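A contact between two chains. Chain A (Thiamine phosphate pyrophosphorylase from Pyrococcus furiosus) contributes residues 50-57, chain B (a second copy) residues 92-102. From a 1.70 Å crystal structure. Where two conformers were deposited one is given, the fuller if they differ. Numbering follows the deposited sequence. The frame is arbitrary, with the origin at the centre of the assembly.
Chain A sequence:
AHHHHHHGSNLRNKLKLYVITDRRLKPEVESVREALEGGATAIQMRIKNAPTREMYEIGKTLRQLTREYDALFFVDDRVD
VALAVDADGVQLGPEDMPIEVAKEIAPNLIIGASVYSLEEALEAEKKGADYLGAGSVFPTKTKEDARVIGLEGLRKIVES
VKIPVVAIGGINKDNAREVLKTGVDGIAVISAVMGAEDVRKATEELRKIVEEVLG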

# COMPACT_ATOMS: atom_id res chain seq x y z
N ALA A 50 -3.81 -9.25 1.39
CA ALA A 50 -2.65 -9.86 2.03
C ALA A 50 -1.82 -8.78 2.70
O ALA A 50 -1.81 -7.64 2.24
CB ALA A 50 -1.81 -10.57 1.03
N PRO A 51 -1.09 -9.14 3.75
CA PRO A 51 -0.19 -8.19 4.43
C PRO A 51 0.88 -7.67 3.49
O PRO A 51 1.30 -8.37 2.56
CB PRO A 51 0.44 -9.01 5.57
CG PRO A 51 0.03 -10.37 5.38
CD PRO A 51 -1.08 -10.47 4.37
N THR A 52 1.33 -6.45 3.72
CA THR A 52 2.36 -5.87 2.92
C THR A 52 3.62 -6.72 2.88
O THR A 52 4.26 -6.86 1.83
CB THR A 52 2.66 -4.46 3.41
OG1 THR A 52 1.46 -3.70 3.37
CG2 THR A 52 3.70 -3.81 2.57
N ARG A 53 3.95 -7.35 4.00
CA ARG A 53 5.14 -8.21 4.06
C ARG A 53 5.06 -9.33 3.02
O ARG A 53 6.03 -9.61 2.33
CB ARG A 53 5.33 -8.81 5.44
CG ARG A 53 6.57 -9.68 5.52
CD ARG A 53 6.81 -10.09 6.94
NE ARG A 53 8.23 -9.99 7.21
CZ ARG A 53 8.88 -8.90 7.62
NH1 ARG A 53 10.17 -9.01 7.74
NH2 ARG A 53 8.28 -7.72 7.92
N GLU A 54 3.90 -9.94 2.92
CA GLU A 54 3.67 -11.02 1.98
C GLU A 54 3.74 -10.56 0.54
O GLU A 54 4.37 -11.19 -0.34
CB GLU A 54 2.31 -11.64 2.26
CG GLU A 54 1.98 -12.78 1.28
CD GLU A 54 0.75 -13.52 1.61
OE1 GLU A 54 0.21 -13.39 2.75
OE2 GLU A 54 0.31 -14.29 0.71
N MET A 55 3.07 -9.43 0.26
CA MET A 55 3.16 -8.81 -1.08
C MET A 55 4.62 -8.55 -1.48
O MET A 55 5.04 -8.81 -2.61
CB MET A 55 2.35 -7.52 -1.11
CG MET A 55 0.86 -7.73 -0.84
SD MET A 55 0.06 -6.14 -1.00
CE MET A 55 -1.66 -6.55 -0.94
N TYR A 56 5.43 -8.08 -0.52
CA TYR A 56 6.81 -7.80 -0.74
C TYR A 56 7.58 -9.08 -1.02
O TYR A 56 8.35 -9.14 -1.98
CB TYR A 56 7.40 -7.08 0.48
CG TYR A 56 8.90 -7.01 0.47
CD1 TYR A 56 9.66 -7.81 1.32
CD2 TYR A 56 9.55 -6.18 -0.39
CE1 TYR A 56 11.04 -7.78 1.26
CE2 TYR A 56 10.95 -6.13 -0.44
CZ TYR A 56 11.66 -6.91 0.40
OH TYR A 56 13.03 -6.84 0.32
N GLU A 57 7.38 -10.11 -0.20
CA GLU A 57 8.14 -11.36 -0.40
C GLU A 57 7.83 -12.03 -1.74
O GLU A 57 8.74 -12.48 -2.45
CB GLU A 57 7.88 -12.33 0.73
CG GLU A 57 8.53 -11.89 2.04
CD GLU A 57 8.00 -12.64 3.27
OE1 GLU A 57 6.98 -13.38 3.17
OE2 GLU A 57 8.59 -12.45 4.37
N LEU B 92 5.64 0.71 11.26
CA LEU B 92 5.79 -0.58 10.66
C LEU B 92 5.88 -1.68 11.71
O LEU B 92 6.67 -1.58 12.68
CB LEU B 92 7.07 -0.62 9.81
CG LEU B 92 7.21 0.34 8.63
CD1 LEU B 92 8.65 0.33 8.07
CD2 LEU B 92 6.21 0.00 7.54
N GLY B 93 5.09 -2.73 11.50
CA GLY B 93 5.06 -3.91 12.34
C GLY B 93 5.50 -5.17 11.60
O GLY B 93 5.91 -5.10 10.45
N PRO B 94 5.42 -6.32 12.27
CA PRO B 94 5.90 -7.60 11.72
C PRO B 94 5.25 -8.00 10.37
O PRO B 94 5.84 -8.77 9.61
CB PRO B 94 5.52 -8.61 12.82
CG PRO B 94 5.52 -7.83 14.05
CD PRO B 94 4.96 -6.47 13.66
N GLU B 95 4.05 -7.51 10.09
CA GLU B 95 3.36 -7.87 8.84
C GLU B 95 3.51 -6.84 7.75
O GLU B 95 2.84 -6.92 6.69
CB GLU B 95 1.88 -8.15 9.14
CG GLU B 95 1.70 -9.46 9.90
CD GLU B 95 2.13 -10.65 9.08
OE1 GLU B 95 3.29 -11.08 9.19
OE2 GLU B 95 1.30 -11.12 8.29
N ASP B 96 4.37 -5.86 7.99
CA ASP B 96 4.55 -4.73 7.08
C ASP B 96 5.85 -4.81 6.32
O ASP B 96 6.63 -5.75 6.46
CB ASP B 96 4.47 -3.41 7.90
CG ASP B 96 3.14 -3.24 8.60
OD1 ASP B 96 2.12 -3.79 8.13
OD2 ASP B 96 3.08 -2.52 9.63
N MET B 97 6.10 -3.79 5.52
CA MET B 97 7.37 -3.66 4.82
C MET B 97 8.51 -3.72 5.80
O MET B 97 8.46 -3.08 6.82
CB MET B 97 7.43 -2.32 4.09
CG MET B 97 8.54 -2.26 3.08
SD MET B 97 8.48 -0.86 2.00
CE MET B 97 7.01 -1.27 1.00
N PRO B 98 9.55 -4.51 5.49
CA PRO B 98 10.71 -4.48 6.39
C PRO B 98 11.30 -3.07 6.56
O PRO B 98 11.33 -2.28 5.59
CB PRO B 98 11.73 -5.37 5.65
CG PRO B 98 10.90 -6.30 4.87
CD PRO B 98 9.74 -5.48 4.39
N ILE B 99 11.82 -2.78 7.75
CA ILE B 99 12.36 -1.47 8.04
C ILE B 99 13.39 -1.03 7.01
O ILE B 99 13.37 0.09 6.53
CB ILE B 99 12.93 -1.39 9.49
CG1 ILE B 99 11.79 -1.49 10.53
CG2 ILE B 99 13.69 -0.06 9.68
CD1 ILE B 99 12.27 -1.90 11.92
N GLU B 100 14.36 -1.91 6.72
CA GLU B 100 15.45 -1.55 5.84
C GLU B 100 14.96 -1.20 4.44
O GLU B 100 15.47 -0.28 3.81
CB GLU B 100 16.54 -2.65 5.84
CG GLU B 100 16.17 -3.94 5.18
CD GLU B 100 15.36 -4.93 6.03
OE1 GLU B 100 14.97 -4.62 7.22
OE2 GLU B 100 15.12 -6.04 5.46
N VAL B 101 13.90 -1.88 4.00
CA VAL B 101 13.32 -1.63 2.67
C VAL B 101 12.53 -0.30 2.65
O VAL B 101 12.67 0.48 1.73
CB VAL B 101 12.40 -2.80 2.23
CG1 VAL B 101 11.81 -2.55 0.85
CG2 VAL B 101 13.16 -4.14 2.24
N ALA B 102 11.75 -0.04 3.69
CA ALA B 102 11.01 1.25 3.77
C ALA B 102 12.00 2.43 3.74
O ALA B 102 11.76 3.44 3.12
CB ALA B 102 10.20 1.31 5.01
O HOH W 1 0.43 -5.16 6.18

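The first turn of a helix has amide groups with no helical carbonyl to serve, and a neighbouring chain can use them; this contact between two copies of one protein, which buries 509 Å² between the stretches, both sides summed, is a compact example. Pro51(A), which has no amide proton to donate and so costs nothing at the N-cap position, has its CA-to-CB bond pointing toward chain B, with CG 3.3 Å from OE2 of Glu95(B). The free amides follow. Thr52(A) N donates to water 1 at 2.9 Å, and the same water lies 2.9 Å from Asp96(B) OD1, placed to donate to it, though other acceptors compete for its protons; one solvent molecule thus links the chains. The threonine methyl CG2 packs 3.8 Å from Met97(B) N. At Arg53(A) the link becomes direct: its N donates to Glu95(B) O at 2.9 Å, with a nearly straight angle of 160°. That carbonyl belongs to a type I turn, Gly93(B) to Asp96(B), braced by a hydrogen bond from Gly93(B) N to Asp96(B) OD2 (2.8 Å). The long side chain of Arg53(A) lies along the turn, bringing NH2 to 3.0 Å from Asp96(B) O, and the whole residue has the largest area covered by the other stretch (101 Å²). One helical turn beyond Thr52(A), Tyr56(A) supplies a flat apolar surface: Pro98(B) CD sits over one ring face, 4.3 Å from the centroid of the Tyr56(A) ring, a CH-pi contact, while Val101(B) CG2 approaches Tyr56(A) CZ at 3.6 Å.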